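Local coordinates for protein EF0056 (Enterococcus faecalis, PDB 6ORI) that is of unknown function but, as the N-terminal part of an enterococcal surface protein linked to biofilm, probably acts at the cell surface, at residues A[33-38]-A[211-216]; A[56-61]-A[335-340]; A[246-251]-A[331-336]; A[260-265]-A[320-325]; A[283-288]-A[339-344]. All coordinates share one frame; numbering follows the deposited sequence.

Interaction 1. Residues A[33-38]-A[211-216]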
# COMPACT_ATOMS: atom_id res chain seq x y z
N ASP A 33 11.42 0.44 -0.58
CA ASP A 33 10.18 0.71 0.14
C ASP A 33 9.98 2.19 0.35
O ASP A 33 10.92 2.95 0.58
CB ASP A 33 10.19 -0.01 1.49
CG ASP A 33 8.80 -0.36 2.00
OD1 ASP A 33 7.78 -0.16 1.31
OD2 ASP A 33 8.75 -0.94 3.12
N LEU A 34 8.71 2.58 0.25
CA LEU A 34 8.27 3.93 0.59
C LEU A 34 6.82 3.81 0.99
O LEU A 34 6.00 3.30 0.23
CB LEU A 34 8.45 4.85 -0.62
CG LEU A 34 8.12 6.32 -0.42
CD1 LEU A 34 9.02 6.95 0.61
CD2 LEU A 34 8.21 7.05 -1.76
N GLN A 35 6.49 4.22 2.21
CA GLN A 35 5.14 4.08 2.73
C GLN A 35 4.71 5.34 3.47
O GLN A 35 5.53 6.00 4.10
CB GLN A 35 5.04 2.93 3.71
CG GLN A 35 5.45 1.59 3.18
CD GLN A 35 4.48 1.02 2.20
OE1 GLN A 35 3.29 1.35 2.19
NE2 GLN A 35 4.97 0.16 1.35
N PHE A 36 3.42 5.64 3.37
CA PHE A 36 2.76 6.72 4.10
C PHE A 36 1.78 6.09 5.06
O PHE A 36 0.89 5.35 4.65
CB PHE A 36 2.03 7.63 3.11
CG PHE A 36 1.24 8.75 3.73
CD1 PHE A 36 1.87 9.88 4.24
CD2 PHE A 36 -0.12 8.69 3.77
CE1 PHE A 36 1.12 10.91 4.79
CE2 PHE A 36 -0.85 9.73 4.31
CZ PHE A 36 -0.23 10.82 4.82
N ASN A 37 1.97 6.36 6.36
CA ASN A 37 1.18 5.70 7.39
C ASN A 37 0.49 6.73 8.28
O ASN A 37 1.03 7.15 9.30
CB ASN A 37 2.04 4.78 8.24
CG ASN A 37 1.21 4.03 9.28
OD1 ASN A 37 0.00 3.89 9.13
ND2 ASN A 37 1.85 3.59 10.33
N PRO A 38 -0.73 7.13 7.89
CA PRO A 38 -1.51 8.09 8.68
C PRO A 38 -2.34 7.41 9.76
O PRO A 38 -2.78 6.25 9.58
CB PRO A 38 -2.45 8.70 7.62
CG PRO A 38 -2.73 7.56 6.69
CD PRO A 38 -1.44 6.74 6.66
N PHE A 211 7.39 -6.52 12.41
CA PHE A 211 6.87 -5.76 11.28
C PHE A 211 6.50 -4.36 11.69
O PHE A 211 6.01 -4.13 12.80
CB PHE A 211 5.69 -6.49 10.65
CG PHE A 211 6.11 -7.76 10.02
CD1 PHE A 211 6.68 -7.76 8.77
CD2 PHE A 211 5.98 -8.97 10.67
CE1 PHE A 211 7.10 -8.93 8.17
CE2 PHE A 211 6.40 -10.12 10.09
CZ PHE A 211 6.97 -10.10 8.84
N LYS A 212 6.75 -3.41 10.79
CA LYS A 212 6.45 -2.02 10.99
C LYS A 212 5.14 -1.58 10.34
O LYS A 212 4.44 -0.73 10.86
CB LYS A 212 7.61 -1.19 10.47
CG LYS A 212 7.54 0.26 10.90
CD LYS A 212 8.58 1.14 10.25
CE LYS A 212 9.98 0.78 10.65
NZ LYS A 212 10.27 0.91 12.10
N HIS A 213 4.80 -2.18 9.20
CA HIS A 213 3.66 -1.72 8.43
C HIS A 213 3.25 -2.78 7.42
O HIS A 213 4.06 -3.56 6.94
CB HIS A 213 4.05 -0.42 7.71
CG HIS A 213 2.92 0.30 7.05
ND1 HIS A 213 1.91 0.92 7.75
CD2 HIS A 213 2.66 0.52 5.74
CE1 HIS A 213 1.07 1.49 6.90
NE2 HIS A 213 1.51 1.28 5.68
N GLY A 214 1.96 -2.79 7.10
CA GLY A 214 1.40 -3.58 6.04
C GLY A 214 0.57 -2.68 5.14
O GLY A 214 -0.08 -1.74 5.61
N SER A 215 0.60 -2.97 3.85
CA SER A 215 -0.16 -2.22 2.89
C SER A 215 -0.68 -3.16 1.83
O SER A 215 -0.15 -4.25 1.63
CB SER A 215 0.69 -1.11 2.26
OG SER A 215 1.88 -1.64 1.70
N VAL A 216 -1.76 -2.75 1.18
CA VAL A 216 -2.28 -3.46 0.02
C VAL A 216 -2.47 -2.49 -1.14
O VAL A 216 -3.27 -1.55 -1.02
CB VAL A 216 -3.61 -4.16 0.37
CG1 VAL A 216 -4.25 -4.74 -0.87
CG2 VAL A 216 -3.37 -5.27 1.37
O HOH W 1 -0.14 2.91 4.12
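Asn37 and Gln35 of strand 31-38 both bear on the imidazole of His213, where strand 211-221 passes almost perpendicular to it, 94° between the two short segments and 8.8 Å between their axes. The close part is at Asn37. With CG anti to the backbone N (chi1 -177°), its amide slides past the ring in the opposite sense, and Asn37 OD1 comes 3.4 Å from His213 CE1. The two planes are 49° apart, so this is oblique van der Waals contact. Asn37 ND2 donates to Tyr56 OH, which sets the rotation of the amide. Gln35 OE1 lies near the plane of the imidazole at its edge, 3.7 Å from His213 CD2. The Gln35 amide is oriented by Gln35 NE2, which gives Asp33 OD1 a nearly straight bond of 2.8 Å on the syn lone pair.

Elsewhere the fit is looser. Ser215 OG meets Gln35 OE1 only weakly, at 3.3 Å, and a water fills the angle between the strands: it donates to Phe36 O at 2.7 Å and lies 2.8 Å from His213 NE2, in the ring plane. Gln35 and His213 are long enough to bridge backbones this far apart. Strand 31-38 pairs with 50-59 in the large antiparallel sheet, whereas 211-221 is one of the two outermost strands of the five-stranded sheet and forms a classic bulge, Lys212 and His213 both facing Thr247 of strand 239-248.

Interaction 2. Residues A[56-61]-A[335-340]; sequences YGKHNI and ASPRPI
Lys58, near the end of strand 50-59, lays its aliphatic chain against Pro337 and Arg338, in the last part of the loop before strand 340-348, where Ser336 forms an ST turn. The lysine is extended through its first three torsions, carrying CD to within 3.6 Å of Pro337 O and CE to 3.8 Å from Arg338 CA. A bend at the last torsion (chi4 46°) then turns NZ toward its main acceptor, Thr132 O, with His59 O beside it, met at 3.1 Å from above the carbonyl plane. NZ thus finds its acceptors outside segment 335-340, and the chain meets that segment mainly through CD and CE. It crosses the Pro337 ring at about a right angle, Lys58 NZ standing 4.0 Å from Pro337 CG.

Asn60 meets the arginine in a similar crossing, its ND2 4.0 Å from Arg338 CD and the amide and guanidinium planes 80° apart. Its polar atoms are engaged elsewhere, OD1 with Ser32 OG and ND2 with Lys289 O. Arg338 runs straight to CD and bends at chi3 (-69°), which places NE; farther out, NH1 makes a weak bond to Ala287 O. Lysine and arginine can share this contact because each offers carbon to the other: Lys58 NZ and Arg338 NE remain 6.7 Å apart. The turn itself is closed by Arg338 N, which donates to Ser336 OG at 3.1 Å.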
# COMPACT_ATOMS: atom_id res chain seq x y z
N TYR A 56 7.80 5.83 5.94
CA TYR A 56 8.84 4.80 5.99
C TYR A 56 9.55 4.74 4.66
O TYR A 56 8.93 4.90 3.60
CB TYR A 56 8.25 3.41 6.34
CG TYR A 56 7.35 3.47 7.54
CD1 TYR A 56 7.74 4.12 8.69
CD2 TYR A 56 6.09 2.91 7.52
CE1 TYR A 56 6.88 4.22 9.78
CE2 TYR A 56 5.24 3.01 8.59
CZ TYR A 56 5.65 3.64 9.72
OH TYR A 56 4.76 3.75 10.77
N GLY A 57 10.85 4.50 4.70
CA GLY A 57 11.65 4.39 3.50
C GLY A 57 12.75 3.41 3.67
O GLY A 57 13.30 3.26 4.76
N LYS A 58 13.09 2.71 2.59
CA LYS A 58 14.24 1.83 2.62
C LYS A 58 14.86 1.76 1.25
O LYS A 58 14.17 1.66 0.20
CB LYS A 58 13.87 0.42 3.11
CG LYS A 58 15.10 -0.48 3.00
CD LYS A 58 14.91 -1.83 3.52
CE LYS A 58 16.04 -2.75 3.07
NZ LYS A 58 17.40 -2.18 3.20
N HIS A 59 16.19 1.76 1.24
CA HIS A 59 16.96 1.48 0.03
C HIS A 59 18.07 0.49 0.35
O HIS A 59 18.39 0.22 1.52
CB HIS A 59 17.47 2.76 -0.65
CG HIS A 59 18.21 3.67 0.24
ND1 HIS A 59 17.59 4.52 1.13
CD2 HIS A 59 19.54 3.87 0.40
CE1 HIS A 59 18.50 5.20 1.80
NE2 HIS A 59 19.69 4.81 1.39
N ASN A 60 18.62 -0.10 -0.71
CA ASN A 60 19.44 -1.30 -0.56
C ASN A 60 20.89 -1.06 -0.92
O ASN A 60 21.75 -1.89 -0.57
CB ASN A 60 18.90 -2.42 -1.47
CG ASN A 60 17.45 -2.74 -1.22
OD1 ASN A 60 16.88 -2.41 -0.18
ND2 ASN A 60 16.84 -3.42 -2.18
N ILE A 61 21.16 0.06 -1.59
CA ILE A 61 22.50 0.48 -1.99
C ILE A 61 22.59 1.96 -1.66
O ILE A 61 21.60 2.68 -1.83
CB ILE A 61 22.73 0.26 -3.50
CG1 ILE A 61 22.62 -1.23 -3.86
CG2 ILE A 61 24.08 0.80 -3.95
CD1 ILE A 61 23.66 -2.11 -3.18
N ALA A 335 16.26 -13.12 7.10
CA ALA A 335 17.47 -12.53 7.68
C ALA A 335 17.90 -11.23 7.02
O ALA A 335 18.98 -10.71 7.32
CB ALA A 335 18.60 -13.55 7.69
N SER A 336 17.05 -10.68 6.16
CA SER A 336 17.30 -9.40 5.49
C SER A 336 16.26 -8.38 5.92
O SER A 336 15.13 -8.75 6.23
CB SER A 336 17.17 -9.58 3.98
OG SER A 336 17.25 -8.34 3.28
N PRO A 337 16.62 -7.09 5.94
CA PRO A 337 15.64 -6.05 6.25
C PRO A 337 14.75 -5.70 5.08
O PRO A 337 13.91 -4.82 5.25
CB PRO A 337 16.53 -4.86 6.64
CG PRO A 337 17.78 -5.05 5.90
CD PRO A 337 18.00 -6.55 5.89
N ARG A 338 14.96 -6.32 3.93
CA ARG A 338 14.16 -6.01 2.76
C ARG A 338 12.69 -6.39 2.99
O ARG A 338 12.38 -7.33 3.73
CB ARG A 338 14.69 -6.71 1.51
CG ARG A 338 15.96 -6.10 0.99
CD ARG A 338 16.56 -6.86 -0.20
NE ARG A 338 17.08 -8.17 0.18
CZ ARG A 338 16.46 -9.34 0.01
NH1 ARG A 338 15.27 -9.41 -0.58
NH2 ARG A 338 17.05 -10.44 0.44
N PRO A 339 11.78 -5.69 2.32
CA PRO A 339 10.35 -5.96 2.50
C PRO A 339 9.91 -7.21 1.77
O PRO A 339 10.64 -7.81 0.97
CB PRO A 339 9.67 -4.74 1.86
CG PRO A 339 10.67 -4.26 0.86
CD PRO A 339 12.03 -4.52 1.46
N ILE A 340 8.69 -7.60 2.09
CA ILE A 340 8.05 -8.79 1.55
C ILE A 340 6.84 -8.37 0.74
O ILE A 340 6.09 -7.49 1.15
CB ILE A 340 7.59 -9.68 2.71
CG1 ILE A 340 8.80 -10.16 3.52
CG2 ILE A 340 6.71 -10.82 2.19
CD1 ILE A 340 8.46 -10.75 4.86

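Interaction 3. Residues A[246-251]-A[331-336]; sequences LTKEKN and DFANAS
Lys248 NZ is gripped by backbone carbonyls of the loop segment 331-336, whose core is a type II beta turn from Ala333 to Ser336. It donates to Phe332 O and to Ser336 O, each at 2.7 Å and nearly along the C=O axis, and more weakly to Ala333 O at 2.8 Å. Phe252 O is a further acceptor. Four carbonyls therefore gather round three protons, a setting that would be expected to stabilise the positive charge of this buried lysine. The side chain is extended beyond CG, long enough to reach the loop from the end of strand 239-248.

Ala333 O does double duty, since Ser336 N donates to it to close the turn. Ala335 has the positive phi (70°) that the third position of a type II turn requires, a place more often taken by glycine; alanine is the smallest residue with a CB. On the more exposed side, Asn251 has CG between its backbone N and carbonyl carbon (chi1 64°). Asn251 ND2 reaches Ala335 O at 3.3 Å, well above the carbonyl plane. Two CA-H...O contacts run in opposite senses beside this bond: Ala335 CA to Asn251 O at 3.2 Å, and Asn251 CA to Ser336 O at 3.4 Å. Tyr254 stacks on the ring of Phe332, which lies within an Asx turn, Ala333 N donating to Asp331 OD1 at 2.9 Å.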
# COMPACT_ATOMS: atom_id res chain seq x y z
N LEU A 246 4.77 -6.01 3.15
CA LEU A 246 5.14 -5.97 4.55
C LEU A 246 6.47 -5.27 4.72
O LEU A 246 7.47 -5.66 4.10
CB LEU A 246 5.22 -7.38 5.13
CG LEU A 246 3.92 -8.17 5.01
CD1 LEU A 246 4.15 -9.57 5.51
CD2 LEU A 246 2.82 -7.53 5.79
N THR A 247 6.46 -4.21 5.50
CA THR A 247 7.64 -3.42 5.84
C THR A 247 8.15 -3.95 7.17
O THR A 247 7.41 -3.93 8.16
CB THR A 247 7.21 -1.96 5.98
OG1 THR A 247 6.64 -1.50 4.74
CG2 THR A 247 8.35 -1.07 6.45
N LYS A 248 9.40 -4.40 7.20
CA LYS A 248 9.95 -4.94 8.43
C LYS A 248 10.45 -3.87 9.38
O LYS A 248 10.76 -2.75 8.99
CB LYS A 248 11.11 -5.87 8.10
CG LYS A 248 10.71 -7.10 7.31
CD LYS A 248 11.94 -8.02 7.08
CE LYS A 248 11.60 -9.23 6.25
NZ LYS A 248 12.78 -10.15 6.19
N GLU A 249 10.55 -4.25 10.65
CA GLU A 249 11.18 -3.43 11.66
C GLU A 249 12.70 -3.63 11.63
O GLU A 249 13.47 -2.66 11.65
CB GLU A 249 10.61 -3.82 13.03
CG GLU A 249 11.14 -2.99 14.20
CD GLU A 249 10.64 -1.57 14.18
OE1 GLU A 249 9.65 -1.28 13.47
OE2 GLU A 249 11.26 -0.74 14.88
N LYS A 250 13.13 -4.89 11.57
CA LYS A 250 14.55 -5.26 11.52
C LYS A 250 14.75 -6.25 10.35
O LYS A 250 14.41 -5.92 9.22
CB LYS A 250 15.01 -5.84 12.85
CG LYS A 250 14.93 -4.87 14.02
CD LYS A 250 16.06 -3.88 14.00
CE LYS A 250 16.72 -3.74 15.37
NZ LYS A 250 15.74 -3.58 16.48
N ASN A 251 15.26 -7.46 10.61
CA ASN A 251 15.63 -8.40 9.56
C ASN A 251 15.00 -9.79 9.80
O ASN A 251 15.69 -10.81 9.76
CB ASN A 251 17.16 -8.51 9.43
CG ASN A 251 17.80 -9.08 10.66
OD1 ASN A 251 17.33 -8.89 11.77
ND2 ASN A 251 18.88 -9.82 10.46
N ASP A 331 8.16 -15.41 -0.00
CA ASP A 331 9.57 -15.09 0.15
C ASP A 331 9.64 -14.06 1.28
O ASP A 331 9.31 -12.89 1.11
CB ASP A 331 10.18 -14.57 -1.15
CG ASP A 331 11.69 -14.43 -1.06
OD1 ASP A 331 12.21 -14.16 0.03
OD2 ASP A 331 12.37 -14.60 -2.10
N PHE A 332 10.06 -14.52 2.45
CA PHE A 332 10.15 -13.66 3.62
C PHE A 332 11.41 -12.81 3.65
O PHE A 332 11.61 -12.06 4.61
CB PHE A 332 10.10 -14.50 4.89
CG PHE A 332 8.72 -14.95 5.29
CD1 PHE A 332 7.93 -14.17 6.11
CD2 PHE A 332 8.22 -16.17 4.85
CE1 PHE A 332 6.67 -14.59 6.50
CE2 PHE A 332 6.95 -16.57 5.23
CZ PHE A 332 6.19 -15.76 6.04
N ALA A 333 12.24 -12.92 2.61
CA ALA A 333 13.54 -12.22 2.61
C ALA A 333 14.25 -12.54 3.92
O ALA A 333 14.65 -11.63 4.65
CB ALA A 333 13.34 -10.71 2.43
N ASN A 334 14.38 -13.84 4.24
CA ASN A 334 14.83 -14.27 5.54
C ASN A 334 16.19 -13.67 5.89
O ASN A 334 17.12 -13.69 5.07
CB ASN A 334 14.92 -15.80 5.66
CG ASN A 334 13.54 -16.50 5.77
OD1 ASN A 334 12.58 -16.02 6.40
ND2 ASN A 334 13.47 -17.68 5.16
N ALA A 335 16.26 -13.12 7.10
CA ALA A 335 17.47 -12.53 7.68
C ALA A 335 17.90 -11.23 7.02
O ALA A 335 18.98 -10.71 7.32
CB ALA A 335 18.60 -13.55 7.69
N SER A 336 17.05 -10.68 6.16
CA SER A 336 17.30 -9.40 5.49
C SER A 336 16.26 -8.38 5.92
O SER A 336 15.13 -8.75 6.23
CB SER A 336 17.17 -9.58 3.98
OG SER A 336 17.25 -8.34 3.28

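Interaction 4. Residues A[260-265]-A[320-325]; sequences GTPWYA and SITDND
With OG1 anti to its backbone N (chi1 -170°), Thr322 turns its hydroxyl to the backbone of Trp263, while Tyr264 has CG anti to its carbonyl carbon (chi1 -73°) and the phenol ring extends across Thr322. In the threonine OG1, CB and CG2 all take part. Its OG1 donates to Trp263 O at 2.7 Å, from above the carbonyl plane. Its CB sits 3.5 Å from the Tyr264 ring centroid, only 6° off the normal, a CH-pi contact over the centre of the face, and CG2 comes equally near CZ of the same ring. A beta-branched residue with one polar arm suits this place, where a carbonyl and an aromatic face lie close together.

Pro262, which follows a cis peptide bond, packs its CB 3.2 Å from Thr322 OG1. Beyond the tyrosine the backbones join as an antiparallel hydrogen-bonded pair, Ala265 N to Ile321 O at 2.9 Å and Ile321 N to Ala265 O at 3.0 Å. Small Ala265 and branched Ile321 touch on the sheet face turned to Met282 of strand 277-284. Strand 318-322 is an edge strand of a four-stranded antiparallel sheet; 264-269 lies next to it and pairs on its other side with 375-382.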
# COMPACT_ATOMS: atom_id res chain seq x y z
N GLY A 260 4.17 -19.50 16.99
CA GLY A 260 2.77 -19.66 16.67
C GLY A 260 2.58 -20.17 15.25
O GLY A 260 1.60 -19.85 14.59
N THR A 261 3.53 -20.97 14.80
CA THR A 261 3.54 -21.53 13.47
C THR A 261 2.65 -22.76 13.34
O THR A 261 2.36 -23.43 14.34
CB THR A 261 4.98 -21.89 13.09
OG1 THR A 261 5.57 -22.63 14.17
CG2 THR A 261 5.81 -20.62 12.84
N PRO A 262 2.21 -23.08 12.12
CA PRO A 262 2.47 -22.31 10.92
C PRO A 262 1.57 -21.09 10.82
O PRO A 262 0.41 -21.08 11.22
CB PRO A 262 2.19 -23.32 9.80
CG PRO A 262 1.09 -24.17 10.37
CD PRO A 262 1.42 -24.30 11.84
N TRP A 263 2.14 -20.03 10.28
CA TRP A 263 1.35 -18.84 10.01
C TRP A 263 0.48 -19.03 8.78
O TRP A 263 0.72 -19.92 7.95
CB TRP A 263 2.24 -17.63 9.77
CG TRP A 263 2.96 -17.11 10.98
CD1 TRP A 263 2.99 -17.63 12.24
CD2 TRP A 263 3.77 -15.94 11.01
NE1 TRP A 263 3.77 -16.84 13.06
CE2 TRP A 263 4.27 -15.80 12.31
CE3 TRP A 263 4.13 -14.99 10.05
CZ2 TRP A 263 5.10 -14.75 12.68
CZ3 TRP A 263 4.96 -13.95 10.41
CH2 TRP A 263 5.44 -13.85 11.73
N TYR A 264 -0.54 -18.18 8.69
CA TYR A 264 -1.45 -18.14 7.56
C TYR A 264 -1.34 -16.81 6.85
O TYR A 264 -1.21 -15.76 7.50
CB TYR A 264 -2.90 -18.33 8.00
CG TYR A 264 -3.22 -19.75 8.41
CD1 TYR A 264 -2.59 -20.33 9.50
CD2 TYR A 264 -4.08 -20.53 7.67
CE1 TYR A 264 -2.87 -21.64 9.90
CE2 TYR A 264 -4.38 -21.85 8.06
CZ TYR A 264 -3.75 -22.38 9.17
OH TYR A 264 -4.02 -23.69 9.55
N ALA A 265 -1.39 -16.88 5.53
CA ALA A 265 -1.58 -15.71 4.67
C ALA A 265 -3.08 -15.55 4.47
O ALA A 265 -3.76 -16.51 4.10
CB ALA A 265 -0.87 -15.96 3.34
N SER A 320 -7.68 -18.02 3.38
CA SER A 320 -6.37 -18.12 3.95
C SER A 320 -5.69 -19.38 3.48
O SER A 320 -6.35 -20.30 3.00
CB SER A 320 -6.42 -18.09 5.47
OG SER A 320 -7.03 -19.26 5.99
N ILE A 321 -4.38 -19.40 3.61
CA ILE A 321 -3.58 -20.56 3.25
C ILE A 321 -2.39 -20.63 4.18
O ILE A 321 -1.90 -19.63 4.65
CB ILE A 321 -3.13 -20.54 1.78
CG1 ILE A 321 -2.46 -21.87 1.42
CG2 ILE A 321 -2.27 -19.29 1.50
CD1 ILE A 321 -2.41 -22.15 -0.05
N THR A 322 -2.00 -21.86 4.49
CA THR A 322 -0.79 -22.11 5.24
C THR A 322 0.03 -23.19 4.55
O THR A 322 -0.37 -23.75 3.51
CB THR A 322 -1.09 -22.50 6.69
OG1 THR A 322 0.13 -22.49 7.43
CG2 THR A 322 -1.70 -23.87 6.80
N ASP A 323 1.17 -23.51 5.15
CA ASP A 323 2.02 -24.61 4.73
C ASP A 323 2.87 -24.98 5.93
O ASP A 323 3.21 -24.14 6.75
CB ASP A 323 2.93 -24.20 3.56
CG ASP A 323 3.52 -25.41 2.84
OD1 ASP A 323 4.56 -25.92 3.28
OD2 ASP A 323 2.92 -25.91 1.85
N ASN A 324 3.24 -26.25 6.04
CA ASN A 324 4.14 -26.64 7.11
C ASN A 324 5.52 -26.03 6.97
O ASN A 324 6.27 -26.00 7.93
CB ASN A 324 4.18 -28.17 7.26
CG ASN A 324 2.84 -28.73 7.67
OD1 ASN A 324 2.20 -29.49 6.92
ND2 ASN A 324 2.38 -28.31 8.81
N ASP A 325 5.83 -25.53 5.78
CA ASP A 325 6.96 -24.61 5.59
C ASP A 325 6.49 -23.45 4.71
O ASP A 325 6.54 -23.50 3.48
CB ASP A 325 8.18 -25.28 4.97
CG ASP A 325 9.33 -24.32 4.80
OD1 ASP A 325 9.19 -23.14 5.18
OD2 ASP A 325 10.39 -24.76 4.29

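Interaction 5. Residues A[283-288]-A[339-344]; sequences HMVQAD and PIVVRY
An antiparallel strand pair whose direct bonds give way to bridging waters joins His283 to Arg343 and continues toward Pro339. The two ends differ in kind. His283 and Arg343 form a hydrogen-bonded pair, with a nearly straight bond of 2.8 Å from His283 N to Arg343 O (174°) and a weak return bond of 3.3 Å from Arg343 N to His283 O. Farther along, single waters stand between the backbones. One accepts from Val285 N and lies 2.7 Å from Val341 O; the next accepts from Val341 N and lies equally near Val285 O; a third accepts from Ala287 N and donates to Pro339 O. Proline has no N-H to offer, but its carbonyl still serves.

Side chains close the gap on one face. Val285 CG1 packs 4.0 Å from Val341 CB, and Val285 CG2 lies 3.7 Å above the Arg343 guanidinium plane, toward its rim. Small Ala287 sets CB 3.4 Å from Pro339 O. Arg343 bends at chi3 (-65°), which places NE, the donor in a salt bridge with Asp243. Another water, in the plane of both flat groups, lies 2.8 Å from His283 ND1 and accepts from Arg343 NH1. Direct pairing thus stops between two inner strands of the five-stranded sheet, where 277-284 ends and 340-348 begins, an antiparallel arrangement consistent with the immunoglobulin-like folding proposed for the protein.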
# COMPACT_ATOMS: atom_id res chain seq x y z
N HIS A 283 1.05 -15.73 -5.83
CA HIS A 283 2.38 -15.65 -6.42
C HIS A 283 3.41 -15.27 -5.39
O HIS A 283 3.14 -14.43 -4.52
CB HIS A 283 2.43 -14.61 -7.54
CG HIS A 283 1.62 -14.96 -8.76
ND1 HIS A 283 1.74 -14.28 -9.95
CD2 HIS A 283 0.69 -15.92 -8.97
CE1 HIS A 283 0.90 -14.80 -10.84
NE2 HIS A 283 0.27 -15.81 -10.27
N MET A 284 4.59 -15.84 -5.53
CA MET A 284 5.75 -15.45 -4.77
C MET A 284 6.47 -14.36 -5.55
O MET A 284 6.68 -14.50 -6.76
CB MET A 284 6.67 -16.65 -4.59
CG MET A 284 7.92 -16.32 -3.81
SD MET A 284 9.05 -17.70 -3.57
CE MET A 284 8.21 -18.60 -2.29
N VAL A 285 6.84 -13.30 -4.84
CA VAL A 285 7.51 -12.13 -5.41
C VAL A 285 8.74 -11.82 -4.56
O VAL A 285 8.77 -12.09 -3.38
CB VAL A 285 6.54 -10.92 -5.39
CG1 VAL A 285 7.19 -9.68 -5.98
CG2 VAL A 285 5.24 -11.24 -6.15
N GLN A 286 9.74 -11.21 -5.17
CA GLN A 286 11.00 -10.93 -4.49
C GLN A 286 11.36 -9.46 -4.59
O GLN A 286 11.31 -8.86 -5.67
CB GLN A 286 12.09 -11.79 -5.11
CG GLN A 286 11.54 -13.10 -5.66
CD GLN A 286 12.47 -14.26 -5.45
OE1 GLN A 286 13.67 -14.16 -5.70
NE2 GLN A 286 11.92 -15.38 -4.98
N ALA A 287 11.71 -8.88 -3.44
CA ALA A 287 12.28 -7.54 -3.38
C ALA A 287 13.79 -7.62 -3.63
O ALA A 287 14.55 -7.93 -2.72
CB ALA A 287 12.00 -6.90 -2.00
N ASP A 288 14.21 -7.36 -4.87
CA ASP A 288 15.60 -7.52 -5.26
C ASP A 288 16.50 -6.53 -4.52
O ASP A 288 16.11 -5.39 -4.29
CB ASP A 288 15.77 -7.30 -6.77
CG ASP A 288 14.68 -7.97 -7.58
OD1 ASP A 288 13.56 -7.42 -7.62
OD2 ASP A 288 14.94 -9.03 -8.19
N PRO A 339 11.78 -5.69 2.32
CA PRO A 339 10.35 -5.96 2.50
C PRO A 339 9.91 -7.21 1.77
O PRO A 339 10.64 -7.81 0.97
CB PRO A 339 9.67 -4.74 1.86
CG PRO A 339 10.67 -4.26 0.86
CD PRO A 339 12.03 -4.52 1.46
N ILE A 340 8.69 -7.60 2.09
CA ILE A 340 8.05 -8.79 1.55
C ILE A 340 6.84 -8.37 0.74
O ILE A 340 6.09 -7.49 1.15
CB ILE A 340 7.59 -9.68 2.71
CG1 ILE A 340 8.80 -10.16 3.52
CG2 ILE A 340 6.71 -10.82 2.19
CD1 ILE A 340 8.46 -10.75 4.86
N VAL A 341 6.63 -9.01 -0.40
CA VAL A 341 5.43 -8.81 -1.20
C VAL A 341 4.78 -10.17 -1.42
O VAL A 341 5.45 -11.09 -1.92
CB VAL A 341 5.72 -8.14 -2.55
CG1 VAL A 341 4.47 -8.04 -3.40
CG2 VAL A 341 6.29 -6.75 -2.34
N VAL A 342 3.52 -10.28 -1.02
CA VAL A 342 2.67 -11.45 -1.26
C VAL A 342 1.66 -10.99 -2.29
O VAL A 342 0.99 -9.99 -2.08
CB VAL A 342 1.96 -11.88 0.04
CG1 VAL A 342 1.05 -13.09 -0.20
CG2 VAL A 342 3.00 -12.20 1.12
N ARG A 343 1.56 -11.71 -3.40
CA ARG A 343 0.70 -11.28 -4.50
C ARG A 343 -0.48 -12.23 -4.67
O ARG A 343 -0.29 -13.47 -4.74
CB ARG A 343 1.53 -11.17 -5.78
CG ARG A 343 0.67 -10.94 -7.01
CD ARG A 343 1.54 -10.53 -8.18
NE ARG A 343 2.17 -9.24 -7.91
CZ ARG A 343 3.31 -8.81 -8.43
NH1 ARG A 343 4.00 -9.57 -9.26
NH2 ARG A 343 3.79 -7.62 -8.08
N TYR A 344 -1.68 -11.67 -4.78
CA TYR A 344 -2.88 -12.42 -5.07
C TYR A 344 -3.45 -11.97 -6.40
O TYR A 344 -3.57 -10.75 -6.68
CB TYR A 344 -3.91 -12.23 -3.96
CG TYR A 344 -3.39 -12.62 -2.60
CD1 TYR A 344 -3.18 -13.95 -2.29
CD2 TYR A 344 -3.15 -11.67 -1.62
CE1 TYR A 344 -2.71 -14.33 -1.09
CE2 TYR A 344 -2.67 -12.05 -0.38
CZ TYR A 344 -2.47 -13.38 -0.12
OH TYR A 344 -2.01 -13.84 1.08
O HOH W 2 3.53 -12.12 -10.40
O HOH W 3 6.34 -13.68 -1.75
O HOH W 4 8.68 -11.14 -0.88
O HOH W 5 11.08 -9.93 -0.68

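Interactions 2 and 3 have centres 7 Å apart and share Ala335 and Ser336, so the loop before strand 340-348 contacts both strand 50-59 and the end of strand 239-248. Interaction 5 starts where that loop becomes strand 340-348, which lies between 239-248 and 277-284 in the five-stranded sheet. Interaction 1, its centre about 12 Å from that of interaction 2, also links the large N-terminal sheet to this one; Asp33 to Thr247 and Lys212 to Glu249 tie it to interaction 3. Interactions 4, in the four-stranded sheet, and 5 have centres about 16 Å apart, and Ala265 touches Tyr344 there. Since 1 and 2 alternate along the chain, as do 3 and 5 and also 4 and 5, distant segments interlock across three sheets.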